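Local coordinates for putative uncharacterized protein (Methanosarcina barkeri str. Fusaro, PDB 3P43) that probably acts as a manganese-dependent 3'-phosphoesterase of the LigD family that trims the 3' ends of broken DNA during repair, at residues P30-Y44 with G96-F108. Numbering follows the deposited sequence.
Sequences PIFVVQRHDARKLHY and GAGKVEIWDRGTF. With MN (manganese (II) ion), chain B.
Trp103 and Asp104 both sit opposite Val34, a classic beta bulge in the antiparallel pairing of strands 31-38 and 98-108 within the phosphoesterase beta barrel. Val34 O takes two backbone bonds there, from Trp103 N at 2.7 Å and, on a lone pair in the carbonyl plane, from Asp104 N. The extra residue turns the indole to the same side as Val34, whose CG1, anti to the backbone N (chi1 174°), lies 3.3 Å from Trp103 CE3. Tyr44 brings its CE1 edge over one face of the indole, a T-shaped stack with planes at 75°; broad and flat, tryptophan can meet both neighbours at once. With an alanine here, the Tyr44 edge would probably lose its aromatic face and Val34 CG1 its indole neighbour. Toward the C-terminal end of strand 31-38, Arg36 NH1 forms a salt bridge with Glu101 OE1 (3.0 Å), and a water joins Arg36 NH2 to Glu101 OE2, so these two long charged chains, both partly exposed, are joined directly and through the water. Just before that strand begins, Pro30 lays CG over the centre of the Phe108 ring in a CH-pi contact, a compact ring against a flat one. Histidine suits position 37 because one ring can serve two partners: His37 ND1 binds manganese, beside His43 and Asp45, while His37 NE2 donates to Ala97 O at 2.9 Å, the acceptor tilted 29° from the ring plane.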
ATOM      1  N   PRO A  30      -1.306 -13.702  -6.083  1.00 23.14           N
ATOM      2  CA  PRO A  30      -0.467 -12.516  -5.902  1.00 22.83           C
ATOM      3  C   PRO A  30      -0.659 -12.043  -4.468  1.00 21.97           C
ATOM      4  O   PRO A  30      -1.694 -12.339  -3.881  1.00 18.06           O
ATOM      5  CB  PRO A  30      -1.068 -11.507  -6.879  1.00 18.05           C
ATOM      6  CG  PRO A  30      -2.461 -11.927  -7.045  1.00 21.26           C
ATOM      7  CD  PRO A  30      -2.471 -13.425  -6.941  1.00 27.06           C
ATOM      8  N   ILE A  31       0.313 -11.342  -3.902  1.00 17.92           N
ATOM      9  CA  ILE A  31       0.205 -10.972  -2.500  1.00 19.23           C
ATOM     10  C   ILE A  31       0.169  -9.463  -2.285  1.00 15.98           C
ATOM     11  O   ILE A  31       0.585  -8.690  -3.144  1.00 16.10           O
ATOM     12  CB  ILE A  31       1.343 -11.583  -1.655  1.00 20.83           C
ATOM     13  CG1 ILE A  31       2.666 -10.871  -1.929  1.00 19.68           C
ATOM     14  CG2 ILE A  31       1.450 -13.088  -1.893  1.00 22.88           C
ATOM     15  CD1 ILE A  31       3.819 -11.433  -1.141  1.00 30.02           C
ATOM     16  N   PHE A  32      -0.350  -9.057  -1.131  1.00 16.63           N
ATOM     17  CA  PHE A  32      -0.307  -7.667  -0.725  1.00 13.56           C
ATOM     18  C   PHE A  32       0.327  -7.630   0.651  1.00 17.49           C
ATOM     19  O   PHE A  32       0.219  -8.590   1.422  1.00 14.75           O
ATOM     20  CB  PHE A  32      -1.712  -7.028  -0.726  1.00 13.52           C
ATOM     21  CG  PHE A  32      -2.486  -7.211   0.563  1.00 13.59           C
ATOM     22  CD1 PHE A  32      -2.353  -6.306   1.604  1.00 15.78           C
ATOM     23  CD2 PHE A  32      -3.369  -8.269   0.717  1.00 12.98           C
ATOM     24  CE1 PHE A  32      -3.062  -6.468   2.788  1.00 13.66           C
ATOM     25  CE2 PHE A  32      -4.085  -8.435   1.888  1.00 15.05           C
ATOM     26  CZ  PHE A  32      -3.933  -7.536   2.928  1.00 14.79           C
ATOM     27  N   VAL A  33       1.017  -6.537   0.946  1.00 14.44           N
ATOM     28  CA  VAL A  33       1.604  -6.358   2.265  1.00 14.99           C
ATOM     29  C   VAL A  33       1.392  -4.924   2.722  1.00 15.09           C
ATOM     30  O   VAL A  33       1.334  -3.995   1.913  1.00 11.45           O
ATOM     31  CB  VAL A  33       3.110  -6.701   2.289  1.00 17.52           C
ATOM     32  CG1 VAL A  33       3.900  -5.666   1.520  1.00 18.94           C
ATOM     33  CG2 VAL A  33       3.622  -6.803   3.727  1.00 17.60           C
ATOM     34  N   VAL A  34       1.234  -4.762   4.027  1.00 16.12           N
ATOM     35  CA  VAL A  34       1.198  -3.451   4.633  1.00 14.04           C
ATOM     36  C   VAL A  34       2.295  -3.414   5.691  1.00 17.44           C
ATOM     37  O   VAL A  34       2.276  -4.183   6.651  1.00 16.45           O
ATOM     38  CB  VAL A  34      -0.158  -3.165   5.288  1.00 14.55           C
ATOM     39  CG1 VAL A  34      -0.106  -1.842   6.044  1.00 18.74           C
ATOM     40  CG2 VAL A  34      -1.266  -3.155   4.250  1.00 12.02           C
ATOM     41  N   GLN A  35       3.262  -2.531   5.494  1.00 14.77           N
ATOM     42  CA  GLN A  35       4.336  -2.356   6.459  1.00 15.33           C
ATOM     43  C   GLN A  35       4.228  -1.001   7.150  1.00 18.34           C
ATOM     44  O   GLN A  35       4.204   0.046   6.498  1.00 21.12           O
ATOM     45  CB  GLN A  35       5.700  -2.507   5.772  1.00 16.78           C
ATOM     46  CG  GLN A  35       6.164  -3.960   5.623  1.00 17.70           C
ATOM     47  CD  GLN A  35       7.151  -4.143   4.487  1.00 21.36           C
ATOM     48  OE1 GLN A  35       7.119  -3.403   3.506  1.00 22.33           O
ATOM     49  NE2 GLN A  35       8.026  -5.142   4.607  1.00 18.83           N
ATOM     50  N   ARG A  36       4.143  -1.031   8.473  1.00 17.71           N
ATOM     51  CA  ARG A  36       4.261   0.176   9.266  1.00 15.61           C
ATOM     52  C   ARG A  36       5.713   0.606   9.211  1.00 17.92           C
ATOM     53  O   ARG A  36       6.602  -0.153   9.591  1.00 16.37           O
ATOM     54  CB  ARG A  36       3.856  -0.083  10.712  1.00 16.72           C
ATOM     55  CG  ARG A  36       3.710   1.187  11.529  1.00 15.52           C
ATOM     56  CD  ARG A  36       3.351   0.880  12.966  1.00 20.78           C
ATOM     57  NE  ARG A  36       4.486   0.357  13.716  1.00 20.35           N
ATOM     58  CZ  ARG A  36       4.387  -0.534  14.698  1.00 23.60           C
ATOM     59  NH1 ARG A  36       3.202  -1.014  15.042  1.00 25.38           N
ATOM     60  NH2 ARG A  36       5.476  -0.955  15.331  1.00 24.15           N
ATOM     61  N   HIS A  37       5.954   1.817   8.729  1.00 18.52           N
ATOM     62  CA  HIS A  37       7.316   2.298   8.549  1.00 17.03           C
ATOM     63  C   HIS A  37       7.582   3.478   9.476  1.00 20.43           C
ATOM     64  O   HIS A  37       7.008   4.549   9.307  1.00 17.52           O
ATOM     65  CB  HIS A  37       7.546   2.691   7.090  1.00 15.53           C
ATOM     66  CG  HIS A  37       8.976   2.968   6.754  1.00 21.27           C
ATOM     67  ND1 HIS A  37       9.366   3.504   5.546  1.00 22.77           N
ATOM     68  CD2 HIS A  37      10.113   2.787   7.468  1.00 19.45           C
ATOM     69  CE1 HIS A  37      10.679   3.640   5.529  1.00 22.48           C
ATOM     70  NE2 HIS A  37      11.157   3.210   6.683  1.00 20.82           N
ATOM     71  N   ASP A  38       8.438   3.266  10.471  1.00 17.76           N
ATOM     72  CA  ASP A  38       8.825   4.326  11.393  1.00 19.08           C
ATOM     73  C   ASP A  38      10.064   5.049  10.867  1.00 19.95           C
ATOM     74  O   ASP A  38      11.189   4.650  11.150  1.00 20.70           O
ATOM     75  CB  ASP A  38       9.108   3.739  12.781  1.00 21.30           C
ATOM     76  CG  ASP A  38       9.106   4.797  13.880  1.00 27.12           C
ATOM     77  OD1 ASP A  38       8.973   5.994  13.553  1.00 29.18           O
ATOM     78  OD2 ASP A  38       9.231   4.430  15.071  1.00 31.55           O
ATOM     79  N   ALA A  39       9.856   6.107  10.095  1.00 22.48           N
ATOM     80  CA  ALA A  39      10.964   6.823   9.473  1.00 23.21           C
ATOM     81  C   ALA A  39      11.000   8.254   9.986  1.00 24.66           C
ATOM     82  O   ALA A  39      10.983   8.484  11.193  1.00 30.92           O
ATOM     83  CB  ALA A  39      10.823   6.799   7.956  1.00 20.64           C
ATOM     84  N   ARG A  40      11.057   9.215   9.066  1.00 29.39           N
ATOM     85  CA  ARG A  40      10.934  10.621   9.432  1.00 33.36           C
ATOM     86  C   ARG A  40       9.652  10.770  10.233  1.00 26.87           C
ATOM     87  O   ARG A  40       9.651  11.273  11.351  1.00 32.48           O
ATOM     88  CB  ARG A  40      10.876  11.500   8.182  1.00 37.87           C
ATOM     89  CG  ARG A  40      12.106  11.412   7.303  1.00 40.83           C
ATOM     90  CD  ARG A  40      13.338  11.920   8.033  1.00 54.84           C
ATOM     91  NE  ARG A  40      13.335  13.375   8.172  1.00 68.00           N
ATOM     92  CZ  ARG A  40      14.241  14.062   8.863  1.00 71.80           C
ATOM     93  NH1 ARG A  40      15.224  13.426   9.487  1.00 73.92           N
ATOM     94  NH2 ARG A  40      14.161  15.383   8.933  1.00 74.14           N
ATOM     95  N   LYS A  41       8.554  10.310   9.649  1.00 24.84           N
ATOM     96  CA  LYS A  41       7.298  10.224  10.363  1.00 23.27           C
ATOM     97  C   LYS A  41       6.859   8.776  10.340  1.00 25.31           C
ATOM     98  O   LYS A  41       7.344   7.984   9.526  1.00 25.91           O
ATOM     99  CB  LYS A  41       6.235  11.074   9.673  1.00 27.99           C
ATOM    100  CG  LYS A  41       6.799  12.242   8.893  1.00 34.71           C
ATOM    101  CD  LYS A  41       6.598  13.549   9.633  1.00 33.24           C
ATOM    102  CE  LYS A  41       5.122  13.895   9.744  1.00 38.03           C
ATOM    103  NZ  LYS A  41       4.918  15.280  10.258  1.00 45.19           N
ATOM    104  N   LEU A  42       5.944   8.424  11.232  1.00 21.67           N
ATOM    105  CA  LEU A  42       5.330   7.109  11.214  0.70 19.99           C
ATOM    106  C   LEU A  42       4.288   7.087  10.097  1.00 20.42           C
ATOM    107  O   LEU A  42       3.410   7.951  10.052  1.00 21.54           O
ATOM    108  CB  LEU A  42       4.670   6.823  12.567  0.70 18.58           C
ATOM    109  CG  LEU A  42       4.207   5.403  12.902  0.70 18.58           C
ATOM    110  CD1 LEU A  42       3.061   4.944  11.995  0.70 15.60           C
ATOM    111  CD2 LEU A  42       5.388   4.432  12.850  0.70 17.44           C
ATOM    112  N   HIS A  43       4.391   6.112   9.201  1.00 16.19           N
ATOM    113  CA  HIS A  43       3.410   5.952   8.132  1.00 20.23           C
ATOM    114  C   HIS A  43       3.286   4.486   7.754  1.00 16.96           C
ATOM    115  O   HIS A  43       3.965   3.631   8.319  1.00 18.19           O
ATOM    116  CB  HIS A  43       3.792   6.781   6.907  1.00 16.38           C
ATOM    117  CG  HIS A  43       5.074   6.351   6.273  1.00 19.31           C
ATOM    118  ND1 HIS A  43       6.303   6.799   6.707  1.00 22.71           N
ATOM    119  CD2 HIS A  43       5.322   5.515   5.239  1.00 20.37           C
ATOM    120  CE1 HIS A  43       7.252   6.258   5.966  1.00 20.06           C
ATOM    121  NE2 HIS A  43       6.683   5.478   5.066  1.00 20.99           N
ATOM    122  N   TYR A  44       2.408   4.196   6.804  1.00 16.45           N
ATOM    123  CA  TYR A  44       2.189   2.823   6.391  1.00 14.55           C
ATOM    124  C   TYR A  44       2.447   2.669   4.910  1.00 16.45           C
ATOM    125  O   TYR A  44       1.934   3.430   4.090  1.00 16.24           O
ATOM    126  CB  TYR A  44       0.776   2.365   6.752  1.00 17.90           C
ATOM    127  CG  TYR A  44       0.569   2.201   8.242  1.00 19.75           C
ATOM    128  CD1 TYR A  44       0.568   0.940   8.827  1.00 16.60           C
ATOM    129  CD2 TYR A  44       0.388   3.309   9.066  1.00 16.26           C
ATOM    130  CE1 TYR A  44       0.390   0.781  10.188  1.00 17.54           C
ATOM    131  CE2 TYR A  44       0.207   3.159  10.437  1.00 16.82           C
ATOM    132  CZ  TYR A  44       0.210   1.893  10.991  1.00 17.70           C
ATOM    133  OH  TYR A  44       0.030   1.727  12.343  1.00 18.08           O
ATOM    134  N   GLY A  96      14.361   4.101   2.336  1.00 31.91           N
ATOM    135  CA  GLY A  96      13.540   3.257   3.181  1.00 28.26           C
ATOM    136  C   GLY A  96      14.081   3.139   4.592  1.00 22.86           C
ATOM    137  O   GLY A  96      13.607   2.311   5.369  1.00 22.84           O
ATOM    138  N   ALA A  97      15.073   3.963   4.924  1.00 20.15           N
ATOM    139  CA  ALA A  97      15.647   3.969   6.273  1.00 21.75           C
ATOM    140  C   ALA A  97      14.553   4.048   7.333  1.00 21.62           C
ATOM    141  O   ALA A  97      13.574   4.776   7.168  1.00 22.46           O
ATOM    142  CB  ALA A  97      16.623   5.127   6.440  1.00 20.62           C
ATOM    143  N   GLY A  98      14.722   3.288   8.414  1.00 22.44           N
ATOM    144  CA  GLY A  98      13.774   3.303   9.513  1.00 20.36           C
ATOM    145  C   GLY A  98      13.368   1.917   9.973  1.00 22.50           C
ATOM    146  O   GLY A  98      13.887   0.913   9.490  1.00 21.41           O
ATOM    147  N   LYS A  99      12.433   1.868  10.914  1.00 20.34           N
ATOM    148  CA  LYS A  99      11.935   0.613  11.454  1.00 19.40           C
ATOM    149  C   LYS A  99      10.756   0.105  10.635  1.00 18.04           C
ATOM    150  O   LYS A  99       9.821   0.856  10.340  1.00 18.09           O
ATOM    151  CB  LYS A  99      11.514   0.804  12.909  1.00 18.61           C
ATOM    152  CG  LYS A  99      12.640   1.317  13.802  1.00 27.05           C
ATOM    153  CD  LYS A  99      12.106   1.845  15.123  1.00 30.99           C
ATOM    154  CE  LYS A  99      13.235   2.279  16.045  1.00 27.80           C
ATOM    155  NZ  LYS A  99      14.191   1.153  16.271  1.00 31.39           N
ATOM    156  N   VAL A 100      10.795  -1.174  10.280  1.00 18.56           N
ATOM    157  CA  VAL A 100       9.759  -1.763   9.441  1.00 16.27           C
ATOM    158  C   VAL A 100       9.095  -2.945  10.135  1.00 17.19           C
ATOM    159  O   VAL A 100       9.771  -3.860  10.594  1.00 13.33           O
ATOM    160  CB  VAL A 100      10.336  -2.246   8.096  1.00 17.44           C
ATOM    161  CG1 VAL A 100       9.250  -2.924   7.249  1.00 14.83           C
ATOM    162  CG2 VAL A 100      10.985  -1.088   7.342  1.00 18.98           C
ATOM    163  N   GLU A 101       7.768  -2.920  10.207  1.00 17.13           N
ATOM    164  CA  GLU A 101       7.011  -4.033  10.776  1.00 18.44           C
ATOM    165  C   GLU A 101       5.847  -4.424   9.874  1.00 17.24           C
ATOM    166  O   GLU A 101       5.200  -3.566   9.272  1.00 18.82           O
ATOM    167  CB  GLU A 101       6.483  -3.688  12.169  1.00 20.65           C
ATOM    168  CG  GLU A 101       5.626  -4.797  12.780  1.00 24.77           C
ATOM    169  CD  GLU A 101       5.271  -4.533  14.229  1.00 33.52           C
ATOM    170  OE1 GLU A 101       4.363  -3.710  14.476  1.00 36.26           O
ATOM    171  OE2 GLU A 101       5.897  -5.147  15.121  1.00 32.04           O
ATOM    172  N   ILE A 102       5.581  -5.722   9.781  1.00 21.65           N
ATOM    173  CA  ILE A 102       4.457  -6.195   8.989  1.00 20.43           C
ATOM    174  C   ILE A 102       3.182  -5.929   9.766  1.00 18.49           C
ATOM    175  O   ILE A 102       2.963  -6.524  10.820  1.00 17.40           O
ATOM    176  CB  ILE A 102       4.541  -7.701   8.683  1.00 19.13           C
ATOM    177  CG1 ILE A 102       5.880  -8.054   8.036  1.00 26.62           C
ATOM    178  CG2 ILE A 102       3.401  -8.111   7.756  1.00 16.78           C
ATOM    179  CD1 ILE A 102       5.948  -7.714   6.576  1.00 22.28           C
ATOM    180  N   TRP A 103       2.355  -5.025   9.244  1.00 21.82           N
ATOM    181  CA  TRP A 103       1.075  -4.686   9.856  1.00 17.03           C
ATOM    182  C   TRP A 103      -0.041  -5.603   9.369  1.00 19.79           C
ATOM    183  O   TRP A 103      -0.903  -6.009  10.147  1.00 17.91           O
ATOM    184  CB  TRP A 103       0.723  -3.236   9.559  1.00 16.49           C
ATOM    185  CG  TRP A 103      -0.534  -2.748  10.223  1.00 19.51           C
ATOM    186  CD1 TRP A 103      -0.668  -2.333  11.517  1.00 24.09           C
ATOM    187  CD2 TRP A 103      -1.825  -2.582   9.615  1.00 21.89           C
ATOM    188  NE1 TRP A 103      -1.960  -1.934  11.756  1.00 17.64           N
ATOM    189  CE2 TRP A 103      -2.690  -2.076  10.605  1.00 22.08           C
ATOM    190  CE3 TRP A 103      -2.334  -2.821   8.334  1.00 20.66           C
ATOM    191  CZ2 TRP A 103      -4.032  -1.808  10.355  1.00 22.67           C
ATOM    192  CZ3 TRP A 103      -3.668  -2.549   8.087  1.00 21.43           C
ATOM    193  CH2 TRP A 103      -4.500  -2.048   9.091  1.00 23.22           C
ATOM    194  N   ASP A 104      -0.031  -5.916   8.075  1.00 18.36           N
ATOM    195  CA  ASP A 104      -0.943  -6.913   7.527  1.00 17.36           C
ATOM    196  C   ASP A 104      -0.297  -7.584   6.322  1.00 16.22           C
ATOM    197  O   ASP A 104       0.649  -7.062   5.732  1.00 14.18           O
ATOM    198  CB  ASP A 104      -2.284  -6.287   7.125  1.00 16.91           C
ATOM    199  CG  ASP A 104      -3.384  -7.327   6.923  1.00 17.81           C
ATOM    200  OD1 ASP A 104      -3.221  -8.480   7.369  1.00 21.60           O
ATOM    201  OD2 ASP A 104      -4.422  -6.991   6.323  1.00 20.10           O
ATOM    202  N   ARG A 105      -0.817  -8.746   5.956  1.00 16.63           N
ATOM    203  CA  ARG A 105      -0.264  -9.499   4.845  1.00 15.56           C
ATOM    204  C   ARG A 105      -1.307 -10.468   4.304  1.00 16.07           C
ATOM    205  O   ARG A 105      -2.040 -11.096   5.066  1.00 17.50           O
ATOM    206  CB  ARG A 105       0.988 -10.257   5.294  1.00 19.76           C
ATOM    207  CG  ARG A 105       1.760 -10.885   4.150  1.00 20.49           C
ATOM    208  CD  ARG A 105       2.672 -11.997   4.624  1.00 29.33           C
ATOM    209  NE  ARG A 105       3.129 -12.791   3.488  1.00 41.17           N
ATOM    210  CZ  ARG A 105       4.176 -12.475   2.737  1.00 35.64           C
ATOM    211  NH1 ARG A 105       4.882 -11.390   3.017  1.00 32.69           N
ATOM    212  NH2 ARG A 105       4.520 -13.247   1.712  1.00 34.28           N
ATOM    213  N   GLY A 106      -1.384 -10.590   2.986  1.00 15.02           N
ATOM    214  CA  GLY A 106      -2.354 -11.494   2.415  1.00 16.41           C
ATOM    215  C   GLY A 106      -2.204 -11.649   0.921  1.00 15.79           C
ATOM    216  O   GLY A 106      -1.154 -11.363   0.351  1.00 16.76           O
ATOM    217  N   THR A 107      -3.275 -12.112   0.294  1.00 17.71           N
ATOM    218  CA  THR A 107      -3.343 -12.216  -1.153  1.00 18.48           C
ATOM    219  C   THR A 107      -4.481 -11.331  -1.621  1.00 18.50           C
ATOM    220  O   THR A 107      -5.260 -10.818  -0.812  1.00 18.08           O
ATOM    221  CB  THR A 107      -3.633 -13.649  -1.597  1.00 16.78           C
ATOM    222  OG1 THR A 107      -4.824 -14.112  -0.951  1.00 16.22           O
ATOM    223  CG2 THR A 107      -2.463 -14.574  -1.232  1.00 23.42           C
ATOM    224  N   PHE A 108      -4.578 -11.147  -2.928  1.00 18.04           N
ATOM    225  CA  PHE A 108      -5.634 -10.317  -3.476  1.00 16.85           C
ATOM    226  C   PHE A 108      -6.004 -10.739  -4.888  1.00 16.80           C
ATOM    227  O   PHE A 108      -5.210 -11.375  -5.583  1.00 16.97           O
ATOM    228  CB  PHE A 108      -5.232  -8.841  -3.442  1.00 16.21           C
ATOM    229  CG  PHE A 108      -4.170  -8.470  -4.432  1.00 15.22           C
ATOM    230  CD1 PHE A 108      -4.512  -7.947  -5.671  1.00 16.39           C
ATOM    231  CD2 PHE A 108      -2.829  -8.632  -4.125  1.00 16.65           C
ATOM    232  CE1 PHE A 108      -3.538  -7.594  -6.585  1.00 16.91           C
ATOM    233  CE2 PHE A 108      -1.848  -8.279  -5.038  1.00 17.94           C
ATOM    234  CZ  PHE A 108      -2.204  -7.762  -6.271  1.00 17.04           C
TER
HETATM  235 MN    MN B 152       7.890   4.100   3.749  1.00 21.87          MN
HETATM  236  O   HOH W   1       6.141  -3.189  17.108  1.00 29.80           O